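Local coordinates for protein epimerase (Methylomonas sp. DH-1, PDB 7CJ5) that catalyses the manganese-dependent epimerisation of ketoses at C3, most actively L-ribulose, interconverting for instance L-ribulose with L-xylulose and D-allulose with D-fructose, at residues R65-L70 against G104-C109; G10-V15 against Y39-L44; F181-T186 against L207-I212; I112-G117 against Y157-M162. All coordinates share one frame; numbering follows the deposited sequence.

Interaction 1. Residues R65-L70 against G104-C109. With FUD (D-fructose), chain D.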
loop_
_atom_site.group_PDB
_atom_site.type_symbol
_atom_site.label_atom_id
_atom_site.label_comp_id
_atom_site.label_asym_id
_atom_site.label_seq_id
_atom_site.Cartn_x
_atom_site.Cartn_y
_atom_site.Cartn_z
ATOM N N ARG A 65 -29.586 8.274 7.962
ATOM C CA ARG A 65 -28.728 8.436 9.162
ATOM C C ARG A 65 -27.329 8.834 8.696
ATOM O O ARG A 65 -27.057 8.729 7.483
ATOM C CB ARG A 65 -28.706 7.138 9.971
ATOM C CG ARG A 65 -30.081 6.748 10.494
ATOM C CD ARG A 65 -29.979 5.697 11.567
ATOM N NE ARG A 65 -29.546 4.406 11.064
ATOM C CZ ARG A 65 -30.313 3.559 10.384
ATOM N NH1 ARG A 65 -31.563 3.880 10.092
ATOM N NH2 ARG A 65 -29.830 2.389 9.996
ATOM N N ALA A 66 -26.487 9.275 9.631
ATOM C CA ALA A 66 -25.102 9.703 9.358
ATOM C C ALA A 66 -24.174 9.167 10.443
ATOM O O ALA A 66 -24.565 9.161 11.626
ATOM C CB ALA A 66 -25.021 11.205 9.282
ATOM N N HIS A 67 -22.990 8.728 10.025
ATOM C CA HIS A 67 -21.786 8.583 10.876
ATOM C C HIS A 67 -20.713 9.471 10.250
ATOM O O HIS A 67 -21.007 10.107 9.214
ATOM C CB HIS A 67 -21.367 7.116 10.998
ATOM C CG HIS A 67 -22.386 6.249 11.655
ATOM N ND1 HIS A 67 -22.866 6.502 12.932
ATOM C CD2 HIS A 67 -22.990 5.117 11.229
ATOM C CE1 HIS A 67 -23.736 5.562 13.263
ATOM N NE2 HIS A 67 -23.832 4.693 12.230
ATOM N N ALA A 68 -19.539 9.562 10.863
ATOM C CA ALA A 68 -18.464 10.433 10.346
ATOM C C ALA A 68 -17.123 9.716 10.436
ATOM O O ALA A 68 -16.920 8.900 11.352
ATOM C CB ALA A 68 -18.436 11.750 11.087
ATOM N N SER A 69 -16.246 10.039 9.495
ATOM C CA SER A 69 -14.824 9.634 9.491
ATOM C C SER A 69 -13.989 10.867 9.172
ATOM O O SER A 69 -14.513 11.845 8.586
ATOM C CB SER A 69 -14.563 8.515 8.518
ATOM O OG SER A 69 -14.850 8.920 7.190
ATOM N N LEU A 70 -12.726 10.831 9.548
ATOM C CA LEU A 70 -11.763 11.849 9.086
ATOM C C LEU A 70 -10.367 11.256 9.202
ATOM O O LEU A 70 -10.212 10.215 9.878
ATOM C CB LEU A 70 -11.919 13.113 9.936
ATOM C CG LEU A 70 -11.667 12.939 11.429
ATOM C CD1 LEU A 70 -10.190 13.089 11.758
ATOM C CD2 LEU A 70 -12.495 13.924 12.224
ATOM N N GLY A 104 -27.179 13.409 14.955
ATOM C CA GLY A 104 -27.780 12.202 15.556
ATOM C C GLY A 104 -26.920 10.962 15.364
ATOM O O GLY A 104 -27.434 9.862 15.602
ATOM N N GLY A 105 -25.654 11.124 14.962
ATOM C CA GLY A 105 -24.735 10.008 14.663
ATOM C C GLY A 105 -24.134 9.432 15.930
ATOM O O GLY A 105 -24.197 10.101 16.964
ATOM N N SER A 106 -23.579 8.222 15.875
ATOM C CA SER A 106 -23.064 7.517 17.076
ATOM C C SER A 106 -21.676 6.919 16.827
ATOM O O SER A 106 -21.141 6.299 17.759
ATOM C CB SER A 106 -24.054 6.478 17.537
ATOM O OG SER A 106 -24.332 5.543 16.511
ATOM N N GLU A 107 -21.108 7.100 15.630
ATOM C CA GLU A 107 -19.787 6.515 15.275
ATOM C C GLU A 107 -18.891 7.576 14.635
ATOM O O GLU A 107 -19.246 8.109 13.582
ATOM C CB GLU A 107 -19.941 5.317 14.338
ATOM C CG GLU A 107 -20.814 4.212 14.901
ATOM C CD GLU A 107 -20.209 3.417 16.046
ATOM O OE1 GLU A 107 -18.988 3.479 16.221
ATOM O OE2 GLU A 107 -20.969 2.730 16.760
ATOM N N LEU A 108 -17.754 7.846 15.268
ATOM C CA LEU A 108 -16.631 8.608 14.667
ATOM C C LEU A 108 -15.488 7.628 14.411
ATOM O O LEU A 108 -14.974 7.042 15.383
ATOM C CB LEU A 108 -16.199 9.733 15.605
ATOM C CG LEU A 108 -15.020 10.564 15.108
ATOM C CD1 LEU A 108 -15.399 11.333 13.860
ATOM C CD2 LEU A 108 -14.516 11.509 16.192
ATOM N N CYS A 109 -15.119 7.437 13.152
ATOM C CA CYS A 109 -14.117 6.421 12.756
ATOM C C CYS A 109 -13.090 7.037 11.810
ATOM O O CYS A 109 -13.121 8.269 11.580
ATOM C CB CYS A 109 -14.797 5.217 12.111
ATOM S SG CYS A 109 -15.625 5.614 10.553
HETATM C C1 FUD D . -8.034 6.029 3.442
HETATM C C2 FUD D . -9.263 5.326 3.949
HETATM C C3 FUD D . -10.456 6.168 4.327
HETATM C C4 FUD D . -9.870 7.279 5.176
HETATM C C5 FUD D . -10.757 8.476 5.511
HETATM C C6 FUD D . -12.138 8.487 4.886
HETATM O O1 FUD D . -7.190 5.123 2.728
HETATM O O2 FUD D . -9.283 4.105 4.037
HETATM O O3 FUD D . -11.411 5.398 5.064
HETATM O O4 FUD D . -9.424 6.630 6.351
HETATM O O5 FUD D . -10.838 8.623 6.928
HETATM O O6 FUD D . -12.791 9.719 5.293
#
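In the third beta-alpha-beta unit of a TIM barrel, A68 and S69 pair in parallel with L108 and C109, the crossover between them being helix 83-102. The amide of A68 meets the carbonyl of E107 almost head-on, A68 N to E107 O 3.1 Å, and the next carbonyl answers, C109 N to A68 O 2.9 Å. A third bond, L70 N to C109 O, is longer at 3.3 Å. Toward the start of the strand pair, the ring of H67 lies alongside E107, whose CG sits over one ring face as a CH-pi contact, 3.8 Å from the ring centroid; a bend at chi2 (-71°) then carries the carboxylate away to K5 and N148. At the ring edge, in its plane, S106 N gives a weak bond to H67 ND1, 3.5 Å long, while H67 NE2 is taken by E8. Were H67 an alanine, E8 OE1 would probably lose this partner and E107 CG the ring it lies over. The fold sorts the side chains: S69 and C109 face the barrel interior, whereas A68 and L108 meet on the helix side, with A68 CB 4.1 Å from L108 CD1. At the C-terminal end, where TIM barrels carry their active sites, S69 OG accepts a hydrogen bond from O6 of D-fructose at 2.9 Å and is also hydrogen-bonded to E41.

Interaction 2. Residues G10-V15 against Y39-L44. With FUD (D-fructose), chain D.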
loop_
_atom_site.group_PDB
_atom_site.type_symbol
_atom_site.label_atom_id
_atom_site.label_comp_id
_atom_site.label_asym_id
_atom_site.label_seq_id
_atom_site.Cartn_x
_atom_site.Cartn_y
_atom_site.Cartn_z
ATOM N N GLY A 10 -23.366 1.765 4.833
ATOM C CA GLY A 10 -23.038 3.180 4.585
ATOM C C GLY A 10 -22.356 3.396 3.248
ATOM O O GLY A 10 -21.538 2.547 2.828
ATOM N N GLY A 11 -22.682 4.514 2.602
ATOM C CA GLY A 11 -21.920 5.061 1.466
ATOM C C GLY A 11 -21.012 6.172 1.948
ATOM O O GLY A 11 -21.512 7.070 2.653
ATOM N N HIS A 12 -19.723 6.119 1.612
ATOM C CA HIS A 12 -18.770 7.207 1.939
ATOM C C HIS A 12 -19.141 8.442 1.110
ATOM O O HIS A 12 -19.257 8.312 -0.121
ATOM C CB HIS A 12 -17.326 6.763 1.699
ATOM C CG HIS A 12 -16.328 7.603 2.420
ATOM N ND1 HIS A 12 -16.126 8.928 2.109
ATOM C CD2 HIS A 12 -15.482 7.311 3.432
ATOM C CE1 HIS A 12 -15.181 9.419 2.887
ATOM N NE2 HIS A 12 -14.768 8.445 3.714
ATOM N N ALA A 13 -19.324 9.592 1.756
ATOM C CA ALA A 13 -19.727 10.853 1.093
ATOM C C ALA A 13 -18.789 11.126 -0.083
ATOM O O ALA A 13 -19.256 11.659 -1.093
ATOM C CB ALA A 13 -19.704 12.006 2.068
ATOM N N LEU A 14 -17.505 10.788 0.046
ATOM C CA LEU A 14 -16.480 11.193 -0.951
ATOM C C LEU A 14 -16.654 10.390 -2.239
ATOM O O LEU A 14 -16.038 10.768 -3.229
ATOM C CB LEU A 14 -15.074 11.004 -0.376
ATOM C CG LEU A 14 -14.715 11.889 0.813
ATOM C CD1 LEU A 14 -13.230 11.782 1.107
ATOM C CD2 LEU A 14 -15.113 13.339 0.589
ATOM N N VAL A 15 -17.460 9.325 -2.225
ATOM C CA VAL A 15 -17.834 8.586 -3.468
ATOM C C VAL A 15 -18.594 9.538 -4.401
ATOM O O VAL A 15 -18.504 9.358 -5.621
ATOM C CB VAL A 15 -18.659 7.328 -3.153
ATOM C CG1 VAL A 15 -19.341 6.771 -4.397
ATOM C CG2 VAL A 15 -17.796 6.274 -2.480
ATOM N N TYR A 39 -27.124 4.737 5.808
ATOM C CA TYR A 39 -26.454 5.950 6.339
ATOM C C TYR A 39 -25.427 6.447 5.328
ATOM O O TYR A 39 -25.015 5.696 4.418
ATOM C CB TYR A 39 -25.824 5.698 7.716
ATOM C CG TYR A 39 -24.610 4.802 7.732
ATOM C CD1 TYR A 39 -24.739 3.431 7.889
ATOM C CD2 TYR A 39 -23.331 5.317 7.584
ATOM C CE1 TYR A 39 -23.634 2.599 7.898
ATOM C CE2 TYR A 39 -22.213 4.497 7.595
ATOM C CZ TYR A 39 -22.367 3.131 7.740
ATOM O OH TYR A 39 -21.280 2.312 7.718
ATOM N N ILE A 40 -25.060 7.712 5.485
ATOM C CA ILE A 40 -23.899 8.326 4.793
ATOM C C ILE A 40 -22.795 8.495 5.835
ATOM O O ILE A 40 -23.099 8.906 6.981
ATOM C CB ILE A 40 -24.263 9.659 4.118
ATOM C CG1 ILE A 40 -23.050 10.258 3.400
ATOM C CG2 ILE A 40 -24.877 10.638 5.109
ATOM C CD1 ILE A 40 -23.424 11.206 2.295
ATOM N N GLU A 41 -21.575 8.135 5.457
ATOM C CA GLU A 41 -20.363 8.423 6.255
ATOM C C GLU A 41 -19.824 9.776 5.781
ATOM O O GLU A 41 -19.308 9.868 4.653
ATOM C CB GLU A 41 -19.344 7.304 6.110
ATOM C CG GLU A 41 -18.132 7.505 7.003
ATOM C CD GLU A 41 -17.135 6.371 6.915
ATOM O OE1 GLU A 41 -17.569 5.218 7.046
ATOM O OE2 GLU A 41 -15.941 6.642 6.692
ATOM N N ILE A 42 -19.992 10.806 6.596
ATOM C CA ILE A 42 -19.598 12.194 6.229
ATOM C C ILE A 42 -18.123 12.383 6.561
ATOM O O ILE A 42 -17.737 12.046 7.678
ATOM C CB ILE A 42 -20.483 13.226 6.936
ATOM C CG1 ILE A 42 -21.956 13.014 6.582
ATOM C CG2 ILE A 42 -20.005 14.633 6.609
ATOM C CD1 ILE A 42 -22.903 13.838 7.422
ATOM N N ALA A 43 -17.340 12.881 5.605
ATOM C CA ALA A 43 -15.892 13.132 5.773
ATOM C C ALA A 43 -15.733 14.476 6.490
ATOM O O ALA A 43 -16.185 15.489 5.945
ATOM C CB ALA A 43 -15.203 13.105 4.430
ATOM N N LEU A 44 -15.180 14.467 7.702
ATOM C CA LEU A 44 -15.071 15.674 8.560
ATOM C C LEU A 44 -13.599 16.094 8.671
ATOM O O LEU A 44 -13.165 16.476 9.781
ATOM C CB LEU A 44 -15.672 15.357 9.930
ATOM C CG LEU A 44 -17.188 15.184 9.959
ATOM C CD1 LEU A 44 -17.681 14.984 11.386
ATOM C CD2 LEU A 44 -17.886 16.368 9.306
HETATM C C1 FUD D . -8.034 6.029 3.442
HETATM C C2 FUD D . -9.263 5.326 3.949
HETATM C C3 FUD D . -10.456 6.168 4.327
HETATM C C4 FUD D . -9.870 7.279 5.176
HETATM C C5 FUD D . -10.757 8.476 5.511
HETATM C C6 FUD D . -12.138 8.487 4.886
HETATM O O1 FUD D . -7.190 5.123 2.728
HETATM O O2 FUD D . -9.283 4.105 4.037
HETATM O O3 FUD D . -11.411 5.398 5.064
HETATM O O4 FUD D . -9.424 6.630 6.351
HETATM O O5 FUD D . -10.838 8.623 6.928
HETATM O O6 FUD D . -12.791 9.719 5.293
#
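Two rings, Y39 and H12, frame this contact in the first beta-alpha-beta unit of the TIM barrel, where strands 8-12 and 39-43 are joined through helix 22-35 in a right-handed crossover. One face of the Y39 ring is covered by G10, whose CA stands over the centre, 3.3 Å from the ring centroid, in a close CH-pi contact; a side chain at G10 would run into the ring. Placing CG between the backbone N and the carbonyl carbon (chi1 70°) brings the tyrosine ring over G10 on the adjacent strand. The H12 ring has E41 O above one face, toward the rim, and at its edge the amide of L14 and O6 of D-fructose, the latter a weak bond to NE2 whose exact place is doubtful. The parallel ladder runs from G11 N to Y39 O (3.2 Å), through E41 N to G11 O (3.0 Å), to A13 N and E41 O (2.9 Å). On the helix side, A13 CB packs against I40 CD1 at 3.8 Å. Beside H12, L14 CG lies against A43 CB. The extended E41 side chain crosses H12 at a slant, OE2 3.4 Å from H12 CD2, while its OE1 is hydrogen-bonded to Y209 OH, T244 OG1 and H211 NE2. The bond from L14 N to H12 ND1, 3.1 Å and 2° out of the ring plane, helps to set the rotation of the imidazole.

Interaction 3. Residues F181-T186 against L207-I212. With MN (manganese (II) ion), chain C; FUD (D-fructose), chain D.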
loop_
_atom_site.group_PDB
_atom_site.type_symbol
_atom_site.label_atom_id
_atom_site.label_comp_id
_atom_site.label_asym_id
_atom_site.label_seq_id
_atom_site.Cartn_x
_atom_site.Cartn_y
_atom_site.Cartn_z
ATOM N N PHE A 181 -13.108 1.321 19.815
ATOM C CA PHE A 181 -13.254 0.072 19.031
ATOM C C PHE A 181 -12.216 0.047 17.908
ATOM O O PHE A 181 -11.659 1.117 17.566
ATOM C CB PHE A 181 -14.661 -0.048 18.443
ATOM C CG PHE A 181 -15.759 -0.274 19.452
ATOM C CD1 PHE A 181 -16.348 0.793 20.107
ATOM C CD2 PHE A 181 -16.211 -1.551 19.737
ATOM C CE1 PHE A 181 -17.357 0.589 21.036
ATOM C CE2 PHE A 181 -17.220 -1.758 20.666
ATOM C CZ PHE A 181 -17.787 -0.685 21.319
ATOM N N LEU A 182 -11.963 -1.153 17.380
ATOM C CA LEU A 182 -11.169 -1.382 16.150
ATOM C C LEU A 182 -12.058 -1.102 14.934
ATOM O O LEU A 182 -13.267 -1.469 14.947
ATOM C CB LEU A 182 -10.663 -2.827 16.126
ATOM C CG LEU A 182 -9.701 -3.164 14.987
ATOM C CD1 LEU A 182 -8.366 -2.473 15.186
ATOM C CD2 LEU A 182 -9.517 -4.668 14.877
ATOM N N HIS A 183 -11.455 -0.506 13.910
ATOM C CA HIS A 183 -12.050 -0.271 12.575
ATOM C C HIS A 183 -11.124 -0.932 11.544
ATOM O O HIS A 183 -9.924 -0.605 11.522
ATOM C CB HIS A 183 -12.308 1.232 12.433
ATOM C CG HIS A 183 -12.744 1.689 11.085
ATOM N ND1 HIS A 183 -12.863 3.033 10.782
ATOM C CD2 HIS A 183 -13.057 1.009 9.965
ATOM C CE1 HIS A 183 -13.249 3.158 9.530
ATOM N NE2 HIS A 183 -13.369 1.927 9.005
ATOM N N LEU A 184 -11.646 -1.914 10.810
ATOM C CA LEU A 184 -10.902 -2.662 9.768
ATOM C C LEU A 184 -11.398 -2.237 8.385
ATOM O O LEU A 184 -12.587 -1.936 8.233
ATOM C CB LEU A 184 -11.079 -4.167 9.971
ATOM C CG LEU A 184 -10.284 -4.789 11.115
ATOM C CD1 LEU A 184 -10.621 -6.270 11.256
ATOM C CD2 LEU A 184 -8.785 -4.596 10.915
ATOM N N ASP A 185 -10.487 -2.249 7.419
ATOM C CA ASP A 185 -10.719 -1.812 6.022
ATOM C C ASP A 185 -10.083 -2.850 5.097
ATOM O O ASP A 185 -8.862 -3.031 5.188
ATOM C CB ASP A 185 -10.116 -0.425 5.812
ATOM C CG ASP A 185 -10.305 0.118 4.408
ATOM O OD1 ASP A 185 -10.220 -0.678 3.461
ATOM O OD2 ASP A 185 -10.528 1.344 4.272
ATOM N N THR A 186 -10.875 -3.494 4.239
ATOM C CA THR A 186 -10.437 -4.655 3.417
ATOM C C THR A 186 -9.292 -4.239 2.486
ATOM O O THR A 186 -8.445 -5.097 2.213
ATOM C CB THR A 186 -11.618 -5.293 2.668
ATOM O OG1 THR A 186 -12.250 -4.318 1.841
ATOM C CG2 THR A 186 -12.630 -5.905 3.615
ATOM N N LEU A 207 -14.396 -5.321 17.388
ATOM C CA LEU A 207 -14.567 -4.768 16.016
ATOM C C LEU A 207 -15.822 -3.887 16.001
ATOM O O LEU A 207 -16.938 -4.414 16.230
ATOM C CB LEU A 207 -14.655 -5.887 14.971
ATOM C CG LEU A 207 -14.768 -5.398 13.525
ATOM C CD1 LEU A 207 -13.537 -4.595 13.125
ATOM C CD2 LEU A 207 -14.964 -6.562 12.570
ATOM N N GLY A 208 -15.658 -2.592 15.743
ATOM C CA GLY A 208 -16.738 -1.601 15.907
ATOM C C GLY A 208 -17.160 -0.959 14.598
ATOM O O GLY A 208 -18.204 -0.302 14.584
ATOM N N TYR A 209 -16.384 -1.122 13.530
ATOM C CA TYR A 209 -16.640 -0.439 12.238
ATOM C C TYR A 209 -15.898 -1.163 11.114
ATOM O O TYR A 209 -14.779 -1.654 11.346
ATOM C CB TYR A 209 -16.226 1.032 12.348
ATOM C CG TYR A 209 -17.028 1.988 11.504
ATOM C CD1 TYR A 209 -16.825 2.086 10.136
ATOM C CD2 TYR A 209 -17.993 2.800 12.074
ATOM C CE1 TYR A 209 -17.561 2.969 9.359
ATOM C CE2 TYR A 209 -18.732 3.690 11.310
ATOM C CZ TYR A 209 -18.512 3.782 9.950
ATOM O OH TYR A 209 -19.237 4.676 9.211
ATOM N N VAL A 210 -16.491 -1.185 9.917
ATOM C CA VAL A 210 -15.895 -1.865 8.735
ATOM C C VAL A 210 -15.935 -0.944 7.510
ATOM O O VAL A 210 -16.987 -0.343 7.224
ATOM C CB VAL A 210 -16.602 -3.206 8.478
ATOM C CG1 VAL A 210 -16.195 -3.810 7.145
ATOM C CG2 VAL A 210 -16.342 -4.180 9.615
ATOM N N HIS A 211 -14.804 -0.843 6.806
ATOM C CA HIS A 211 -14.743 -0.285 5.434
ATOM C C HIS A 211 -14.536 -1.418 4.431
ATOM O O HIS A 211 -13.665 -2.280 4.656
ATOM C CB HIS A 211 -13.646 0.768 5.306
ATOM C CG HIS A 211 -14.054 2.102 5.825
ATOM N ND1 HIS A 211 -13.220 3.189 5.765
ATOM C CD2 HIS A 211 -15.199 2.524 6.410
ATOM C CE1 HIS A 211 -13.824 4.231 6.288
ATOM N NE2 HIS A 211 -15.045 3.850 6.702
ATOM N N ILE A 212 -15.324 -1.373 3.361
ATOM C CA ILE A 212 -15.235 -2.278 2.185
ATOM C C ILE A 212 -14.604 -1.502 1.036
ATOM O O ILE A 212 -15.216 -0.503 0.556
ATOM C CB ILE A 212 -16.613 -2.837 1.811
ATOM C CG1 ILE A 212 -17.284 -3.485 3.026
ATOM C CG2 ILE A 212 -16.490 -3.792 0.635
ATOM C CD1 ILE A 212 -16.470 -4.604 3.665
HETATM MN MN MN C . -11.116 3.178 4.900
HETATM C C1 FUD D . -8.034 6.029 3.442
HETATM C C2 FUD D . -9.263 5.326 3.949
HETATM C C3 FUD D . -10.456 6.168 4.327
HETATM C C4 FUD D . -9.870 7.279 5.176
HETATM C C5 FUD D . -10.757 8.476 5.511
HETATM C C6 FUD D . -12.138 8.487 4.886
HETATM O O1 FUD D . -7.190 5.123 2.728
HETATM O O2 FUD D . -9.283 4.105 4.037
HETATM O O3 FUD D . -11.411 5.398 5.064
HETATM O O4 FUD D . -9.424 6.630 6.351
HETATM O O5 FUD D . -10.838 8.623 6.928
HETATM O O6 FUD D . -12.791 9.719 5.293
#
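Metal coordination comes first: D185 OD2 (2.0 Å) and H211 ND1 (2.3 Å) bind the manganese ion, which also holds O2 and O3 of D-fructose and is completed by E152 and E246. The aromatic contacts form a cluster. H183 directs its edge at the face of H211, NE2 lying over the ring centre with the planes at 85°, while Y209 turns its edge toward the face of H183, whose ND1 is hydrogen-bonded to G110 N. A leucine in place of H183 would probably leave the G110 amide without its partner and take the ring edge from the H211 face. Backbone bonds run in parallel ladder fashion, among them H211 N to L184 O at 2.9 Å; near the start, L182 O receives G208 N (2.8 Å) and, weakly, Y209 N, at a beta bulge. Apolar packing sets L184 CG against L207 CD1, 3.8 Å apart. These sixth and seventh barrel strands are flanked by strand 148-152, which F181 and H183 touch, and by helix 227-236, which covers T186, L207 and I212.

Interaction 4. Residues I112-G117 against Y157-M162. With FUD (D-fructose), chain D.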
loop_
_atom_site.group_PDB
_atom_site.type_symbol
_atom_site.label_atom_id
_atom_site.label_comp_id
_atom_site.label_asym_id
_atom_site.label_seq_id
_atom_site.Cartn_x
_atom_site.Cartn_y
_atom_site.Cartn_z
ATOM N N ILE A 112 -8.208 8.857 12.987
ATOM C CA ILE A 112 -8.470 9.925 13.996
ATOM C C ILE A 112 -7.286 9.998 14.978
ATOM O O ILE A 112 -7.299 10.903 15.829
ATOM C CB ILE A 112 -9.821 9.679 14.702
ATOM C CG1 ILE A 112 -9.901 8.294 15.347
ATOM C CG2 ILE A 112 -10.970 9.908 13.739
ATOM C CD1 ILE A 112 -11.174 8.057 16.163
ATOM N N TYR A 113 -6.300 9.096 14.850
ATOM C CA TYR A 113 -5.226 8.868 15.855
ATOM C C TYR A 113 -3.858 9.342 15.328
ATOM O O TYR A 113 -2.877 9.244 16.057
ATOM C CB TYR A 113 -5.174 7.388 16.245
ATOM C CG TYR A 113 -4.985 6.475 15.059
ATOM C CD1 TYR A 113 -3.720 6.176 14.589
ATOM C CD2 TYR A 113 -6.073 5.957 14.374
ATOM C CE1 TYR A 113 -3.533 5.378 13.474
ATOM C CE2 TYR A 113 -5.905 5.156 13.255
ATOM C CZ TYR A 113 -4.628 4.860 12.805
ATOM O OH TYR A 113 -4.437 4.075 11.705
ATOM N N CYS A 114 -3.785 9.848 14.096
ATOM C CA CYS A 114 -2.526 10.341 13.483
ATOM C C CYS A 114 -2.852 11.109 12.202
ATOM O O CYS A 114 -4.028 11.119 11.789
ATOM C CB CYS A 114 -1.592 9.180 13.149
ATOM S SG CYS A 114 -2.170 8.189 11.745
ATOM N N ALA A 115 -1.841 11.721 11.593
ATOM C CA ALA A 115 -1.953 12.354 10.261
ATOM C C ALA A 115 -2.070 11.241 9.215
ATOM O O ALA A 115 -1.232 10.323 9.219
ATOM C CB ALA A 115 -0.773 13.254 10.010
ATOM N N LEU A 116 -3.096 11.307 8.367
ATOM C CA LEU A 116 -3.279 10.364 7.239
ATOM C C LEU A 116 -2.206 10.659 6.189
ATOM O O LEU A 116 -2.203 11.765 5.639
ATOM C CB LEU A 116 -4.682 10.539 6.653
ATOM C CG LEU A 116 -4.980 9.686 5.426
ATOM C CD1 LEU A 116 -5.002 8.218 5.801
ATOM C CD2 LEU A 116 -6.301 10.098 4.787
ATOM N N GLY A 117 -1.324 9.706 5.914
ATOM C CA GLY A 117 -0.324 9.868 4.848
ATOM C C GLY A 117 0.990 9.180 5.153
ATOM O O GLY A 117 1.064 8.416 6.131
ATOM N N TYR A 157 1.752 3.015 4.151
ATOM C CA TYR A 157 1.922 4.283 3.392
ATOM C C TYR A 157 0.954 5.361 3.904
ATOM O O TYR A 157 1.039 6.498 3.426
ATOM C CB TYR A 157 1.704 4.041 1.900
ATOM C CG TYR A 157 2.569 2.964 1.294
ATOM C CD1 TYR A 157 3.921 3.163 1.078
ATOM C CD2 TYR A 157 2.035 1.741 0.935
ATOM C CE1 TYR A 157 4.723 2.177 0.518
ATOM C CE2 TYR A 157 2.821 0.747 0.376
ATOM C CZ TYR A 157 4.163 0.969 0.145
ATOM O OH TYR A 157 4.916 -0.024 -0.418
ATOM N N GLU A 158 0.051 5.024 4.828
ATOM C CA GLU A 158 -0.997 5.968 5.302
ATOM C C GLU A 158 -0.928 6.176 6.817
ATOM O O GLU A 158 -1.546 7.156 7.288
ATOM C CB GLU A 158 -2.377 5.505 4.842
ATOM C CG GLU A 158 -2.528 5.528 3.328
ATOM C CD GLU A 158 -3.948 5.325 2.837
ATOM O OE1 GLU A 158 -4.882 5.623 3.611
ATOM O OE2 GLU A 158 -4.115 4.851 1.691
ATOM N N THR A 159 -0.205 5.322 7.546
ATOM C CA THR A 159 0.173 5.542 8.970
ATOM C C THR A 159 1.389 4.679 9.317
ATOM O O THR A 159 1.577 3.624 8.662
ATOM C CB THR A 159 -0.957 5.192 9.952
ATOM O OG1 THR A 159 -0.547 5.614 11.258
ATOM C CG2 THR A 159 -1.259 3.706 9.980
ATOM N N ASN A 160 2.144 5.098 10.334
ATOM C CA ASN A 160 3.262 4.328 10.944
ATOM C C ASN A 160 2.869 3.852 12.350
ATOM O O ASN A 160 3.736 3.281 13.061
ATOM C CB ASN A 160 4.553 5.151 10.972
ATOM C CG ASN A 160 4.456 6.449 11.748
ATOM O OD1 ASN A 160 3.411 6.785 12.303
ATOM N ND2 ASN A 160 5.558 7.177 11.811
ATOM N N ILE A 161 1.617 4.056 12.765
ATOM C CA ILE A 161 1.207 3.765 14.170
ATOM C C ILE A 161 0.716 2.321 14.279
ATOM O O ILE A 161 1.208 1.603 15.167
ATOM C CB ILE A 161 0.164 4.785 14.658
ATOM C CG1 ILE A 161 0.785 6.182 14.765
ATOM C CG2 ILE A 161 -0.455 4.334 15.973
ATOM C CD1 ILE A 161 1.831 6.297 15.851
ATOM N N MET A 162 -0.230 1.916 13.431
ATOM C CA MET A 162 -0.806 0.550 13.469
ATOM C C MET A 162 -1.297 0.169 12.076
ATOM O O MET A 162 -2.070 0.940 11.472
ATOM C CB MET A 162 -1.950 0.451 14.478
ATOM C CG MET A 162 -2.878 1.624 14.447
ATOM S SD MET A 162 -3.964 1.620 15.886
ATOM C CE MET A 162 -5.515 1.670 15.008
HETATM C C1 FUD D . -8.034 6.029 3.442
HETATM C C2 FUD D . -9.263 5.326 3.949
HETATM C C3 FUD D . -10.456 6.168 4.327
HETATM C C4 FUD D . -9.870 7.279 5.176
HETATM C C5 FUD D . -10.757 8.476 5.511
HETATM C C6 FUD D . -12.138 8.487 4.886
HETATM O O1 FUD D . -7.190 5.123 2.728
HETATM O O2 FUD D . -9.283 4.105 4.037
HETATM O O3 FUD D . -11.411 5.398 5.064
HETATM O O4 FUD D . -9.424 6.630 6.351
HETATM O O5 FUD D . -10.838 8.623 6.928
HETATM O O6 FUD D . -12.791 9.719 5.293
#
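M162 lies across one face of the Y113 ring: its CE is offset toward the rim, 3.9 Å from Y113 CE2, and its SD stands over the face at 4.6 Å from the centroid, a Met-aromatic contact. I161 runs past the tyrosine in the opposite direction and meets the ring edge, with its CB 3.9 Å from Y113 CE1. The T159 side chain runs at about a right angle to that of Y113 and brings CG2 to 3.6 Å from Y113 OH, which is hydrogen-bonded to E152 O. The same threonine has OG1 anti to its own amide (chi1 -172°), where it accepts from I161 N at 3.1 Å in an ST turn. L116 and E158 lie side by side; L116 CD1 comes to 3.4 Å from E158 OE1, the oxygen that takes a short hydrogen bond, 2.5 Å, from O1 of D-fructose. Backbone joins the two loops through G117 N to E158 O, 2.9 Å and nearly straight at the hydrogen (172°), though G117 N comes from above the plane of the E158 carbonyl. Such loops at the C-terminal ends of barrel strands shape the sugar pocket. E158 OE2 is hydrogen-bonded to Y157 OH of the second subunit. The pair of loops follows strands 107-112 and 148-152, with Y113 reaching helix 125-143 and I161 and M162 packing on helix 165-175.

Overall arrangement
From the N terminus, interaction 2 closes first, bringing strand 39-43 back beside strand 8-12. Interaction 1 follows in series and adds strands 65-72 and 107-112; strands 39-43 and 65-72 are themselves neighbours in the sheet. Just past the pairing of interaction 1, interaction 4 opens and closes a loop of 39 residues containing strand 148-152, joining two loops at the barrel mouth. Interaction 3 closes last, pairing the sixth and seventh strands. No contact nests or crosses another along the sequence, yet inside the barrel E41 ties interaction 2 to interactions 1 and 3. All four converge on the same D-fructose molecule, interaction 3 through the metal.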